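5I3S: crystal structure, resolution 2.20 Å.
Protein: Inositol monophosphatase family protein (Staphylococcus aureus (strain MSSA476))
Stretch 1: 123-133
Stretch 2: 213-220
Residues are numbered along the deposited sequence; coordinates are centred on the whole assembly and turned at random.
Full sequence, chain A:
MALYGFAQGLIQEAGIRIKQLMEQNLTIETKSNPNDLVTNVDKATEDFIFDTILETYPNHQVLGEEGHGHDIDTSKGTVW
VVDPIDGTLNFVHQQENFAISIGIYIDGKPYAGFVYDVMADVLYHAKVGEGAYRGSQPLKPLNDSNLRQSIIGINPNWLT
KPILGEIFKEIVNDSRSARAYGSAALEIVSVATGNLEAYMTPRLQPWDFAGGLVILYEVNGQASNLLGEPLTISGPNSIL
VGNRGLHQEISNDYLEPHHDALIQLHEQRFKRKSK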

# COMPACT_ATOMS: atom_id res chain seq x y z
N LEU A 123 16.58 4.91 4.70
CA LEU A 123 17.20 3.76 5.31
C LEU A 123 16.62 3.67 6.68
O LEU A 123 16.80 4.59 7.47
CB LEU A 123 18.69 3.96 5.42
CG LEU A 123 19.46 2.88 6.19
CD1 LEU A 123 19.44 1.58 5.44
CD2 LEU A 123 20.88 3.33 6.39
N TYR A 124 15.92 2.57 6.97
CA TYR A 124 15.55 2.27 8.35
C TYR A 124 16.65 1.40 8.95
O TYR A 124 17.15 0.49 8.30
CB TYR A 124 14.16 1.62 8.43
CG TYR A 124 13.05 2.43 7.69
CD1 TYR A 124 12.28 3.38 8.36
CD2 TYR A 124 12.79 2.21 6.34
CE1 TYR A 124 11.30 4.12 7.70
CE2 TYR A 124 11.81 2.92 5.67
CZ TYR A 124 11.07 3.87 6.34
OH TYR A 124 10.13 4.58 5.67
N HIS A 125 17.00 1.65 10.19
CA HIS A 125 18.13 1.00 10.81
C HIS A 125 18.12 1.10 12.35
O HIS A 125 17.45 1.97 12.95
CB HIS A 125 19.47 1.52 10.20
CG HIS A 125 19.71 2.97 10.43
ND1 HIS A 125 20.72 3.44 11.24
CD2 HIS A 125 19.06 4.06 9.96
CE1 HIS A 125 20.66 4.77 11.27
NE2 HIS A 125 19.67 5.16 10.50
N ALA A 126 18.84 0.17 12.96
CA ALA A 126 18.78 -0.10 14.40
C ALA A 126 19.94 -1.02 14.77
O ALA A 126 20.22 -1.99 14.05
CB ALA A 126 17.48 -0.77 14.75
N LYS A 127 20.67 -0.69 15.81
CA LYS A 127 21.64 -1.62 16.37
C LYS A 127 20.95 -2.11 17.59
O LYS A 127 20.34 -1.30 18.27
CB LYS A 127 22.97 -0.93 16.68
CG LYS A 127 23.95 -1.77 17.49
CD LYS A 127 25.34 -1.15 17.57
CE LYS A 127 26.18 -1.66 18.76
NZ LYS A 127 25.88 -3.04 19.26
N VAL A 128 20.97 -3.42 17.85
CA VAL A 128 20.28 -3.95 19.05
C VAL A 128 20.73 -3.14 20.30
O VAL A 128 21.92 -2.90 20.48
CB VAL A 128 20.47 -5.50 19.25
CG1 VAL A 128 21.90 -5.81 19.63
CG2 VAL A 128 19.55 -6.03 20.35
N GLY A 129 19.78 -2.70 21.12
CA GLY A 129 20.08 -1.88 22.32
C GLY A 129 20.16 -0.35 22.16
O GLY A 129 20.07 0.37 23.14
N GLU A 130 20.30 0.15 20.92
CA GLU A 130 20.58 1.58 20.67
C GLU A 130 19.48 2.39 19.97
O GLU A 130 19.75 3.52 19.54
CB GLU A 130 21.86 1.74 19.89
CG GLU A 130 23.00 0.90 20.40
CD GLU A 130 24.31 1.64 20.48
OE1 GLU A 130 24.48 2.66 19.78
OE2 GLU A 130 25.17 1.17 21.25
N GLY A 131 18.27 1.84 19.87
CA GLY A 131 17.15 2.54 19.21
C GLY A 131 17.13 2.35 17.70
O GLY A 131 18.10 1.90 17.09
N ALA A 132 16.00 2.75 17.13
CA ALA A 132 15.70 2.56 15.74
C ALA A 132 15.52 3.92 15.09
O ALA A 132 14.98 4.85 15.70
CB ALA A 132 14.41 1.75 15.58
N TYR A 133 15.91 3.97 13.82
CA TYR A 133 16.03 5.20 13.08
C TYR A 133 15.40 5.11 11.70
O TYR A 133 15.51 4.05 11.06
CB TYR A 133 17.53 5.57 12.95
CG TYR A 133 18.09 6.03 14.27
CD1 TYR A 133 18.02 7.40 14.63
CD2 TYR A 133 18.63 5.13 15.18
CE1 TYR A 133 18.51 7.84 15.85
CE2 TYR A 133 19.12 5.56 16.40
CZ TYR A 133 19.06 6.92 16.73
OH TYR A 133 19.53 7.36 17.93
N LEU A 213 12.98 -7.00 11.78
CA LEU A 213 12.73 -7.46 13.14
C LEU A 213 13.54 -6.70 14.20
O LEU A 213 13.03 -6.41 15.28
CB LEU A 213 13.02 -8.94 13.26
CG LEU A 213 11.93 -9.75 13.90
CD1 LEU A 213 10.55 -9.60 13.24
CD2 LEU A 213 12.41 -11.19 13.84
N VAL A 214 14.77 -6.34 13.86
CA VAL A 214 15.66 -5.63 14.81
C VAL A 214 15.11 -4.24 15.08
O VAL A 214 15.06 -3.77 16.24
CB VAL A 214 17.13 -5.57 14.29
CG1 VAL A 214 18.06 -4.83 15.25
CG2 VAL A 214 17.66 -6.98 14.02
N ILE A 215 14.62 -3.60 14.01
CA ILE A 215 14.01 -2.26 14.06
C ILE A 215 12.71 -2.30 14.89
O ILE A 215 12.48 -1.51 15.82
CB ILE A 215 13.80 -1.71 12.60
CG1 ILE A 215 15.16 -1.48 11.92
CG2 ILE A 215 13.01 -0.41 12.61
CD1 ILE A 215 15.18 -1.54 10.41
N LEU A 216 11.86 -3.27 14.58
CA LEU A 216 10.63 -3.49 15.33
C LEU A 216 10.90 -3.62 16.80
O LEU A 216 10.24 -3.01 17.60
CB LEU A 216 9.97 -4.81 14.82
CG LEU A 216 8.49 -5.13 15.00
CD1 LEU A 216 8.23 -6.49 15.62
CD2 LEU A 216 7.68 -4.03 15.66
N TYR A 217 11.86 -4.45 17.17
CA TYR A 217 12.10 -4.73 18.57
C TYR A 217 12.64 -3.45 19.34
O TYR A 217 12.22 -3.20 20.48
CB TYR A 217 12.96 -5.98 18.75
CG TYR A 217 12.25 -7.36 18.57
CD1 TYR A 217 10.87 -7.58 18.88
CD2 TYR A 217 12.99 -8.46 18.19
N GLU A 218 13.45 -2.62 18.68
CA GLU A 218 13.87 -1.34 19.28
C GLU A 218 12.75 -0.37 19.60
O GLU A 218 12.89 0.37 20.57
CB GLU A 218 14.93 -0.64 18.47
CG GLU A 218 16.22 -1.41 18.47
CD GLU A 218 16.82 -1.58 19.89
OE1 GLU A 218 17.07 -0.56 20.58
OE2 GLU A 218 17.08 -2.74 20.28
N VAL A 219 11.61 -0.41 18.90
CA VAL A 219 10.46 0.40 19.33
C VAL A 219 9.44 -0.36 20.20
O VAL A 219 8.26 0.04 20.30
CB VAL A 219 9.73 1.11 18.16
CG1 VAL A 219 10.68 2.09 17.46
CG2 VAL A 219 9.15 0.11 17.17
N ASN A 220 9.88 -1.47 20.79
CA ASN A 220 9.02 -2.27 21.70
C ASN A 220 7.88 -2.99 21.07
O ASN A 220 6.91 -3.29 21.79
CB ASN A 220 8.47 -1.43 22.90
CG ASN A 220 9.26 -1.63 24.14
OD1 ASN A 220 10.08 -0.78 24.51
ND2 ASN A 220 9.04 -2.77 24.79

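A tight turn leaves backbone amides without partners, and a carboxylate from a neighbouring helix can supply the missing acceptors. The hairpin at 123-133 is a worked example. His125 and Tyr133 pair in both directions, His125 N to Tyr133 O at 3.0 Å and Tyr133 N to His125 O at 2.7 Å, and a type II turn from Lys127 to Glu130 is closed by Glu130 N donating to Lys127 O at 3.0 Å. Two amides around this turn point instead at Glu218, near the end of the helix. Gly129 N donates to Glu218 OE2 and Gly131 N to Glu218 OE1, each at 2.8 Å, with N-H...O angles of 160° and 152°, so each carboxylate oxygen takes one amide. Glu130 N lies 3.3 Å from Glu218 OE1, but the angle is poor; its proton is already spent within the turn. Both glycines have positive phi, and a CB on either would be jammed against the preceding carbonyl oxygen.

Beneath this polar clasp the packing is apolar. Ile215 reaches the strand with CD1 3.9 Å from Tyr124 CB and CG1 3.7 Å from Ala126 CB, while its CG2 lies 3.9 Å from Ala132 CB. The small alanine side chains point toward the helix, whose backbone approaches closely: Ala126 CA is 5.2 Å from Ile215 CA.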